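Local coordinates for crispr-associated endoribonuclease CAS2 (Thermococcus onnurineus, PDB 5G4D), which probably acts in the adaptation stage of CRISPR immunity together with Cas1, and is predicted to be a magnesium-dependent, single-strand-specific endoribonuclease, at residues V6-D11 with K22-H27; V17-K22 with L53-E58; R26-V31 with E46-G51. One frame throughout, in Å; residues are numbered along the deposited sequence.

Contact 1 of 3, residues V6-D11 with K22-H27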
loop_
_atom_site.group_PDB
_atom_site.type_symbol
_atom_site.label_atom_id
_atom_site.label_comp_id
_atom_site.label_asym_id
_atom_site.label_seq_id
_atom_site.Cartn_x
_atom_site.Cartn_y
_atom_site.Cartn_z
ATOM N N VAL A 6 -6.609 1.857 8.965
ATOM C CA VAL A 6 -6.660 1.479 7.554
ATOM C C VAL A 6 -5.375 1.878 6.840
ATOM O O VAL A 6 -4.710 2.862 7.182
ATOM C CB VAL A 6 -7.881 2.087 6.824
ATOM C CG1 VAL A 6 -9.178 1.480 7.365
ATOM C CG2 VAL A 6 -7.879 3.616 6.943
ATOM N N VAL A 7 -5.020 1.080 5.838
ATOM C CA VAL A 7 -4.021 1.452 4.837
ATOM C C VAL A 7 -4.741 1.393 3.507
ATOM O O VAL A 7 -5.315 0.353 3.162
ATOM C CB VAL A 7 -2.798 0.515 4.822
ATOM C CG1 VAL A 7 -1.855 0.909 3.670
ATOM C CG2 VAL A 7 -2.074 0.512 6.163
ATOM N N ILE A 8 -4.729 2.499 2.764
ATOM C CA ILE A 8 -5.446 2.580 1.496
ATOM C C ILE A 8 -4.441 2.780 0.373
ATOM O O ILE A 8 -3.618 3.703 0.421
ATOM C CB ILE A 8 -6.483 3.715 1.491
ATOM C CG1 ILE A 8 -7.511 3.482 2.597
ATOM C CG2 ILE A 8 -7.162 3.792 0.118
ATOM C CD1 ILE A 8 -8.708 4.421 2.499
ATOM N N VAL A 9 -4.511 1.921 -0.637
ATOM C CA VAL A 9 -3.702 2.060 -1.848
ATOM C C VAL A 9 -4.660 2.157 -3.024
ATOM O O VAL A 9 -5.722 1.529 -3.019
ATOM C CB VAL A 9 -2.723 0.878 -2.029
ATOM C CG1 VAL A 9 -1.752 0.820 -0.873
ATOM C CG2 VAL A 9 -3.492 -0.436 -2.147
ATOM N N TYR A 10 -4.309 2.957 -4.028
ATOM C CA TYR A 10 -5.247 3.126 -5.133
ATOM C C TYR A 10 -4.513 3.244 -6.458
ATOM O O TYR A 10 -3.390 3.745 -6.540
ATOM C CB TYR A 10 -6.179 4.333 -4.942
ATOM C CG TYR A 10 -5.494 5.660 -4.710
ATOM C CD1 TYR A 10 -5.188 6.088 -3.429
ATOM C CD2 TYR A 10 -5.182 6.500 -5.777
ATOM C CE1 TYR A 10 -4.570 7.292 -3.202
ATOM C CE2 TYR A 10 -4.569 7.724 -5.563
ATOM C CZ TYR A 10 -4.273 8.117 -4.272
ATOM O OH TYR A 10 -3.670 9.331 -4.031
ATOM N N ASP A 11 -5.181 2.739 -7.483
ATOM C CA ASP A 11 -4.705 2.710 -8.862
ATOM C C ASP A 11 -5.852 3.321 -9.660
ATOM O O ASP A 11 -6.830 2.627 -9.946
ATOM C CB ASP A 11 -4.409 1.269 -9.265
ATOM C CG ASP A 11 -3.577 1.163 -10.505
ATOM O OD1 ASP A 11 -3.660 2.076 -11.354
ATOM O OD2 ASP A 11 -2.840 0.155 -10.617
ATOM N N LYS A 22 -6.707 14.349 -3.247
ATOM C CA LYS A 22 -7.122 15.502 -2.451
ATOM C C LYS A 22 -8.167 15.115 -1.413
ATOM O O LYS A 22 -8.138 15.614 -0.281
ATOM C CB LYS A 22 -7.653 16.618 -3.366
ATOM C CG LYS A 22 -7.836 17.959 -2.660
ATOM C CD LYS A 22 -8.014 19.106 -3.669
ATOM C CE LYS A 22 -9.307 18.965 -4.464
ATOM N NZ LYS A 22 -10.528 19.000 -3.603
ATOM N N PHE A 23 -9.085 14.210 -1.770
ATOM C CA PHE A 23 -10.091 13.748 -0.814
ATOM C C PHE A 23 -9.447 12.989 0.338
ATOM O O PHE A 23 -9.784 13.208 1.509
ATOM C CB PHE A 23 -11.131 12.872 -1.521
ATOM C CG PHE A 23 -12.103 12.188 -0.583
ATOM C CD1 PHE A 23 -13.153 12.891 -0.014
ATOM C CD2 PHE A 23 -11.974 10.837 -0.290
ATOM C CE1 PHE A 23 -14.052 12.263 0.844
ATOM C CE2 PHE A 23 -12.857 10.197 0.574
ATOM C CZ PHE A 23 -13.908 10.914 1.138
ATOM N N LEU A 24 -8.528 12.069 0.032
ATOM C CA LEU A 24 -7.958 11.261 1.104
ATOM C C LEU A 24 -7.059 12.088 2.017
ATOM O O LEU A 24 -6.932 11.772 3.208
ATOM C CB LEU A 24 -7.204 10.064 0.517
ATOM C CG LEU A 24 -8.115 8.960 -0.046
ATOM C CD1 LEU A 24 -7.266 7.863 -0.674
ATOM C CD2 LEU A 24 -9.051 8.357 1.002
ATOM N N ARG A 25 -6.456 13.163 1.499
ATOM C CA ARG A 25 -5.651 14.035 2.352
ATOM C C ARG A 25 -6.493 14.686 3.437
ATOM O O ARG A 25 -5.970 15.049 4.496
ATOM C CB ARG A 25 -4.948 15.113 1.521
ATOM C CG ARG A 25 -3.788 14.615 0.690
ATOM C CD ARG A 25 -3.036 15.770 0.035
ATOM N NE ARG A 25 -2.395 16.654 1.007
ATOM C CZ ARG A 25 -1.889 17.849 0.707
ATOM N NH1 ARG A 25 -1.962 18.309 -0.535
ATOM N NH2 ARG A 25 -1.321 18.592 1.650
ATOM N N ARG A 26 -7.794 14.833 3.203
ATOM C CA ARG A 26 -8.675 15.371 4.229
ATOM C C ARG A 26 -9.067 14.349 5.292
ATOM O O ARG A 26 -9.793 14.705 6.227
ATOM C CB ARG A 26 -9.938 15.937 3.581
ATOM C CG ARG A 26 -9.685 17.040 2.568
ATOM C CD ARG A 26 -10.968 17.393 1.834
ATOM N NE ARG A 26 -11.160 18.830 1.772
ATOM C CZ ARG A 26 -10.886 19.567 0.701
ATOM N NH1 ARG A 26 -10.422 18.993 -0.397
ATOM N NH2 ARG A 26 -11.078 20.884 0.721
ATOM N N HIS A 27 -8.609 13.099 5.196
ATOM C CA HIS A 27 -9.109 12.072 6.099
ATOM C C HIS A 27 -7.998 11.211 6.683
ATOM O O HIS A 27 -8.149 10.680 7.788
ATOM C CB HIS A 27 -10.127 11.190 5.373
ATOM C CG HIS A 27 -11.378 11.916 4.985
ATOM N ND1 HIS A 27 -12.468 12.017 5.823
ATOM C CD2 HIS A 27 -11.703 12.595 3.859
ATOM C CE1 HIS A 27 -13.418 12.715 5.224
ATOM N NE2 HIS A 27 -12.980 13.081 4.034
#
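Leu24 packs its CD1 methyl against two side chains of strand 4-11, Ile8 and Tyr10. This is the buried core of a ferredoxin-like fold, in which two helices cover one face of an antiparallel sheet. The closest approach is Leu24 CD1 to Tyr10 CE1, 3.7 Å. The same methyl lies 3.9 Å from Tyr10 CD1, so it comes to the CD1-CE1 bond obliquely. It also reaches Ile8 CG2 at 4.1 Å. Ile8 and Tyr10 are two residues apart on the strand, so both turn to the helix, while Val9 between them turns the other way. The Tyr10 CG sits between its backbone N and carbonyl carbon (chi1 55°). This points the ring out from the sheet toward helix 17-25, where it also packs on Val17, Val20 and Lys21. Leu24 has further cover from Phe36 and from Ile48 of helix 42-55. The strand itself is central in the sheet: Ile8 bonds through its backbone to Phe36, and Val9 to Val64. At its end Asp11, a predicted magnesium ligand, has OD2 hydrogen-bonded to Asn33 N of the second subunit. After Leu24 the chain turns: His27 N donates to Leu24 O at 2.9 Å, and His27 CD2 lies 3.8 Å above one face of the Phe23 ring, offset toward its rim.

Contact 2 of 3, residues V17-K22 with L53-E58; sequences VNRVKK and LDLIDE. Unlike the reference sequence in segment 17-22: Arg19 (reference Lys).
Leu55 carries this contact, reaching from the C-terminal part of helix 42-55 to the first turns of helix 17-25. Its CB lies 4.0 Å from Val20 CG2. From there CG stands anti to its own carbonyl carbon (chi1 -66°), and the two methyls part over Arg19. CD1 rests 3.6 Å from Arg19 O, a carbonyl of the helix backbone. CD2 touches the base of the Arg19 side chain, at 4.2 Å from Arg19 CB. It also lies at the edge of the guanidinium, near its plane. Arg19, where the reference sequence has lysine, bends at chi2 and chi3 as it leaves the helix.

Val20 is the other main partner. Its CG2 faces both Leu55 and Ile56, and meets Ile56 CG2 at 3.9 Å. Val20 and Leu55 run past each other in opposite directions. The Ile56 CG1 branch leads away, and the side chain also packs on Asp61 and on Leu77 of the second subunit. Val20 also packs on Tyr10 of strand 4-11. On the helix surface Lys21 NZ donates to Asn18 OD1 at 3.1 Å, tilted 30° from the carbonyl plane. No hydrogen bond crosses between the segments. The arrangement is the apolar seam between the two helices that lie side by side on the sheet of a ferredoxin-like fold, as in the Cas2 family.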
loop_
_atom_site.group_PDB
_atom_site.type_symbol
_atom_site.label_atom_id
_atom_site.label_comp_id
_atom_site.label_asym_id
_atom_site.label_seq_id
_atom_site.Cartn_x
_atom_site.Cartn_y
_atom_site.Cartn_z
ATOM N N VAL A 17 -7.290 10.742 -10.638
ATOM C CA VAL A 17 -6.430 10.341 -9.529
ATOM C C VAL A 17 -6.208 11.500 -8.566
ATOM O O VAL A 17 -6.218 11.315 -7.341
ATOM C CB VAL A 17 -5.098 9.760 -10.047
ATOM C CG1 VAL A 17 -4.278 10.804 -10.817
ATOM C CG2 VAL A 17 -4.289 9.173 -8.874
ATOM N N ASN A 18 -6.050 12.714 -9.087
ATOM C CA ASN A 18 -5.702 13.816 -8.207
ATOM C C ASN A 18 -6.888 14.291 -7.367
ATOM O O ASN A 18 -6.671 14.834 -6.281
ATOM C CB ASN A 18 -5.059 14.942 -9.034
ATOM C CG ASN A 18 -3.627 14.582 -9.489
ATOM O OD1 ASN A 18 -2.758 14.289 -8.661
ATOM N ND2 ASN A 18 -3.394 14.572 -10.802
ATOM N N ARG A 19 -8.129 14.038 -7.796
ATOM C CA ARG A 19 -9.266 14.282 -6.911
ATOM C C ARG A 19 -9.353 13.236 -5.800
ATOM O O ARG A 19 -9.774 13.555 -4.681
ATOM C CB ARG A 19 -10.570 14.307 -7.707
ATOM C CG ARG A 19 -10.693 15.486 -8.676
ATOM C CD ARG A 19 -12.096 16.074 -8.647
ATOM N NE ARG A 19 -12.436 16.593 -7.321
ATOM C CZ ARG A 19 -12.198 17.838 -6.916
ATOM N NH1 ARG A 19 -11.617 18.706 -7.738
ATOM N NH2 ARG A 19 -12.541 18.218 -5.688
ATOM N N VAL A 20 -8.964 11.992 -6.083
ATOM C CA VAL A 20 -8.906 10.978 -5.025
ATOM C C VAL A 20 -7.844 11.345 -3.994
ATOM O O VAL A 20 -8.074 11.257 -2.780
ATOM C CB VAL A 20 -8.655 9.586 -5.632
ATOM C CG1 VAL A 20 -8.254 8.578 -4.540
ATOM C CG2 VAL A 20 -9.894 9.103 -6.362
ATOM N N LYS A 21 -6.654 11.751 -4.466
ATOM C CA LYS A 21 -5.593 12.193 -3.566
ATOM C C LYS A 21 -6.068 13.330 -2.662
ATOM O O LYS A 21 -5.863 13.302 -1.442
ATOM C CB LYS A 21 -4.373 12.629 -4.383
ATOM C CG LYS A 21 -3.237 13.220 -3.548
ATOM C CD LYS A 21 -2.054 13.627 -4.438
ATOM C CE LYS A 21 -2.433 14.751 -5.395
ATOM N NZ LYS A 21 -1.251 15.300 -6.141
ATOM N N LYS A 22 -6.707 14.349 -3.247
ATOM C CA LYS A 22 -7.122 15.502 -2.451
ATOM C C LYS A 22 -8.167 15.115 -1.413
ATOM O O LYS A 22 -8.138 15.614 -0.281
ATOM C CB LYS A 22 -7.653 16.618 -3.366
ATOM C CG LYS A 22 -7.836 17.959 -2.660
ATOM C CD LYS A 22 -8.014 19.106 -3.669
ATOM C CE LYS A 22 -9.307 18.965 -4.464
ATOM N NZ LYS A 22 -10.528 19.000 -3.603
ATOM N N LEU A 53 -16.095 6.110 -3.743
ATOM C CA LEU A 53 -16.990 5.590 -4.774
ATOM C C LEU A 53 -17.549 6.703 -5.651
ATOM O O LEU A 53 -17.781 6.493 -6.846
ATOM C CB LEU A 53 -18.121 4.797 -4.117
ATOM C CG LEU A 53 -17.665 3.478 -3.485
ATOM C CD1 LEU A 53 -18.735 2.890 -2.566
ATOM C CD2 LEU A 53 -17.280 2.472 -4.570
ATOM N N ASP A 54 -17.741 7.898 -5.091
ATOM C CA ASP A 54 -18.221 9.019 -5.890
ATOM C C ASP A 54 -17.158 9.549 -6.839
ATOM O O ASP A 54 -17.502 10.139 -7.869
ATOM C CB ASP A 54 -18.718 10.141 -4.979
ATOM C CG ASP A 54 -20.115 9.879 -4.449
ATOM O OD1 ASP A 54 -20.973 9.439 -5.244
ATOM O OD2 ASP A 54 -20.355 10.097 -3.242
ATOM N N LEU A 55 -15.881 9.341 -6.527
ATOM C CA LEU A 55 -14.801 9.917 -7.316
ATOM C C LEU A 55 -14.195 8.952 -8.327
ATOM O O LEU A 55 -13.519 9.405 -9.255
ATOM C CB LEU A 55 -13.686 10.421 -6.388
ATOM C CG LEU A 55 -14.046 11.595 -5.486
ATOM C CD1 LEU A 55 -12.960 11.806 -4.460
ATOM C CD2 LEU A 55 -14.233 12.846 -6.318
ATOM N N ILE A 56 -14.388 7.648 -8.175
ATOM C CA ILE A 56 -13.742 6.694 -9.052
ATOM C C ILE A 56 -14.734 6.172 -10.083
ATOM O O ILE A 56 -15.954 6.292 -9.940
ATOM C CB ILE A 56 -13.100 5.525 -8.268
ATOM C CG1 ILE A 56 -14.174 4.647 -7.609
ATOM C CG2 ILE A 56 -12.123 6.070 -7.237
ATOM C CD1 ILE A 56 -13.640 3.344 -7.025
ATOM N N ASP A 57 -14.184 5.609 -11.156
ATOM C CA ASP A 57 -14.924 4.832 -12.143
ATOM C C ASP A 57 -14.708 3.367 -11.792
ATOM O O ASP A 57 -13.603 2.840 -11.954
ATOM C CB ASP A 57 -14.429 5.157 -13.553
ATOM C CG ASP A 57 -15.159 4.381 -14.645
ATOM O OD1 ASP A 57 -15.585 3.227 -14.427
ATOM O OD2 ASP A 57 -15.291 4.944 -15.749
ATOM N N GLU A 58 -15.766 2.705 -11.310
ATOM C CA GLU A 58 -15.611 1.356 -10.785
ATOM C C GLU A 58 -15.310 0.320 -11.860
ATOM O O GLU A 58 -14.913 -0.796 -11.519
ATOM C CB GLU A 58 -16.858 0.971 -9.984
ATOM C CG GLU A 58 -16.907 1.658 -8.626
ATOM C CD GLU A 58 -18.227 1.465 -7.896
ATOM O OE1 GLU A 58 -18.538 0.316 -7.513
ATOM O OE2 GLU A 58 -18.952 2.471 -7.700
#

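Contact 3 of 3, residues R26-V31 with E46-G51; sequences RHLHWV and ERIKAG
Ile48 has the most surface buried here, and its CG1-CD1 arm does the touching. The CD1 methyl lies 3.9 Å from His27 CB and 4.2 Å from Leu28 CG. Thus it bridges two consecutive residues of the turn that follows helix 17-25. CG1 passes the imidazole obliquely, 4.1 Å from both His27 CG and His27 ND1. The Ile48 arm is anti to its own carbonyl carbon (chi1 -70°) and extended beyond, which carries CD1 out to the turn. In the ferredoxin-like fold of Cas2 this turn leads from the first helix into strand 29-32, and helix 42-55 packs beside it. Leu28 turns inward to the sheet, where it also packs on Val6, Ile8, Phe36 and Val40. Ile48 shares Ile8 and Val40 with it, so both belong to one buried apolar cluster.

His27 is less deeply buried. Its ND1 is hydrogen-bonded to OE2 of Glu44, a residue of helix 42-55, which would help to hold the rotation of the imidazole beside Ile48. The other oxygen of that carboxylate, Glu44 OE1, makes a salt bridge with Arg47 NH2.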
loop_
_atom_site.group_PDB
_atom_site.type_symbol
_atom_site.label_atom_id
_atom_site.label_comp_id
_atom_site.label_asym_id
_atom_site.label_seq_id
_atom_site.Cartn_x
_atom_site.Cartn_y
_atom_site.Cartn_z
ATOM N N ARG A 26 -7.794 14.833 3.203
ATOM C CA ARG A 26 -8.675 15.371 4.229
ATOM C C ARG A 26 -9.067 14.349 5.292
ATOM O O ARG A 26 -9.793 14.705 6.227
ATOM C CB ARG A 26 -9.938 15.937 3.581
ATOM C CG ARG A 26 -9.685 17.040 2.568
ATOM C CD ARG A 26 -10.968 17.393 1.834
ATOM N NE ARG A 26 -11.160 18.830 1.772
ATOM C CZ ARG A 26 -10.886 19.567 0.701
ATOM N NH1 ARG A 26 -10.422 18.993 -0.397
ATOM N NH2 ARG A 26 -11.078 20.884 0.721
ATOM N N HIS A 27 -8.609 13.099 5.196
ATOM C CA HIS A 27 -9.109 12.072 6.099
ATOM C C HIS A 27 -7.998 11.211 6.683
ATOM O O HIS A 27 -8.149 10.680 7.788
ATOM C CB HIS A 27 -10.127 11.190 5.373
ATOM C CG HIS A 27 -11.378 11.916 4.985
ATOM N ND1 HIS A 27 -12.468 12.017 5.823
ATOM C CD2 HIS A 27 -11.703 12.595 3.859
ATOM C CE1 HIS A 27 -13.418 12.715 5.224
ATOM N NE2 HIS A 27 -12.980 13.081 4.034
ATOM N N LEU A 28 -6.883 11.081 5.966
ATOM C CA LEU A 28 -5.839 10.141 6.345
ATOM C C LEU A 28 -4.458 10.751 6.123
ATOM O O LEU A 28 -4.297 11.774 5.452
ATOM C CB LEU A 28 -5.975 8.830 5.553
ATOM C CG LEU A 28 -7.238 8.000 5.802
ATOM C CD1 LEU A 28 -7.314 6.848 4.831
ATOM C CD2 LEU A 28 -7.264 7.482 7.243
ATOM N N HIS A 29 -3.452 10.083 6.681
ATOM C CA HIS A 29 -2.065 10.492 6.518
ATOM C C HIS A 29 -1.530 10.031 5.164
ATOM O O HIS A 29 -1.698 8.871 4.781
ATOM C CB HIS A 29 -1.205 9.909 7.641
ATOM C CG HIS A 29 -1.593 10.361 9.013
ATOM N ND1 HIS A 29 -1.342 11.636 9.480
ATOM C CD2 HIS A 29 -2.189 9.697 10.031
ATOM C CE1 HIS A 29 -1.778 11.738 10.723
ATOM N NE2 HIS A 29 -2.294 10.575 11.084
ATOM N N TRP A 30 -0.880 10.935 4.442
ATOM C CA TRP A 30 -0.278 10.595 3.159
ATOM C C TRP A 30 1.081 9.939 3.397
ATOM O O TRP A 30 1.961 10.538 4.025
ATOM C CB TRP A 30 -0.145 11.852 2.301
ATOM C CG TRP A 30 0.452 11.613 0.952
ATOM C CD1 TRP A 30 -0.211 11.257 -0.186
ATOM C CD2 TRP A 30 1.837 11.724 0.590
ATOM N NE1 TRP A 30 0.665 11.140 -1.232
ATOM C CE2 TRP A 30 1.933 11.420 -0.784
ATOM C CE3 TRP A 30 3.003 12.048 1.293
ATOM C CZ2 TRP A 30 3.149 11.434 -1.471
ATOM C CZ3 TRP A 30 4.213 12.062 0.609
ATOM C CH2 TRP A 30 4.274 11.753 -0.755
ATOM N N VAL A 31 1.249 8.705 2.918
ATOM C CA VAL A 31 2.478 7.936 3.156
ATOM C C VAL A 31 3.472 8.122 2.021
ATOM O O VAL A 31 4.653 8.412 2.243
ATOM C CB VAL A 31 2.137 6.440 3.348
ATOM C CG1 VAL A 31 3.414 5.584 3.499
ATOM C CG2 VAL A 31 1.189 6.241 4.516
ATOM N N GLU A 46 -17.027 4.449 6.614
ATOM C CA GLU A 46 -18.133 4.430 5.659
ATOM C C GLU A 46 -18.148 5.693 4.811
ATOM O O GLU A 46 -18.473 5.642 3.619
ATOM C CB GLU A 46 -19.474 4.271 6.384
ATOM C CG GLU A 46 -19.675 2.912 7.017
ATOM C CD GLU A 46 -19.623 1.777 6.009
ATOM O OE1 GLU A 46 -20.088 1.959 4.866
ATOM O OE2 GLU A 46 -19.111 0.695 6.363
ATOM N N ARG A 47 -17.810 6.835 5.412
ATOM C CA ARG A 47 -17.800 8.091 4.674
ATOM C C ARG A 47 -16.626 8.149 3.709
ATOM O O ARG A 47 -16.747 8.697 2.605
ATOM C CB ARG A 47 -17.758 9.269 5.646
ATOM C CG ARG A 47 -19.111 9.574 6.282
ATOM C CD ARG A 47 -19.127 10.918 6.995
ATOM N NE ARG A 47 -18.075 11.052 8.005
ATOM C CZ ARG A 47 -18.121 10.476 9.203
ATOM N NH1 ARG A 47 -19.150 9.707 9.518
ATOM N NH2 ARG A 47 -17.139 10.647 10.079
ATOM N N ILE A 48 -15.478 7.598 4.112
ATOM C CA ILE A 48 -14.339 7.521 3.201
ATOM C C ILE A 48 -14.680 6.640 2.005
ATOM O O ILE A 48 -14.420 6.999 0.852
ATOM C CB ILE A 48 -13.096 6.997 3.934
ATOM C CG1 ILE A 48 -12.578 8.042 4.924
ATOM C CG2 ILE A 48 -11.993 6.615 2.907
ATOM C CD1 ILE A 48 -11.458 7.523 5.838
ATOM N N LYS A 49 -15.238 5.460 2.275
ATOM C CA LYS A 49 -15.640 4.563 1.195
ATOM C C LYS A 49 -16.639 5.239 0.262
ATOM O O LYS A 49 -16.507 5.165 -0.965
ATOM C CB LYS A 49 -16.220 3.274 1.777
ATOM C CG LYS A 49 -16.853 2.361 0.744
ATOM C CD LYS A 49 -17.389 1.098 1.387
ATOM C CE LYS A 49 -18.267 0.322 0.414
ATOM N NZ LYS A 49 -18.808 -0.917 1.050
ATOM N N ALA A 50 -17.646 5.919 0.824
ATOM C CA ALA A 50 -18.643 6.579 -0.019
ATOM C C ALA A 50 -18.033 7.724 -0.823
ATOM O O ALA A 50 -18.395 7.932 -1.989
ATOM C CB ALA A 50 -19.809 7.081 0.834
ATOM N N GLY A 51 -17.117 8.487 -0.218
ATOM C CA GLY A 51 -16.436 9.532 -0.966
ATOM C C GLY A 51 -15.623 8.982 -2.120
ATOM O O GLY A 51 -15.627 9.543 -3.222
#

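The three contacts tie the two helices of one ferredoxin-like domain to each other, to the antiparallel sheet and to the turn between helix 17-25 and strand 29-32. Contact 1 sets helix 17-25 on strand 4-11. Contact 2 joins that helix to the C-terminal part of helix 42-55. Contact 3 joins helix 42-55 to the turn. The centres of contacts 1 and 3 are about 5 Å apart, and Ile8 CD1 meets Leu28 CD1 at 3.6 Å. Contact 2 lies further out, about 9 Å from contact 1 and 11 Å from contact 3. Along the chain contact 3 is nested inside contact 2, while contacts 1 and 2 alternate. Residues of all three regions also touch the second subunit of the homodimer.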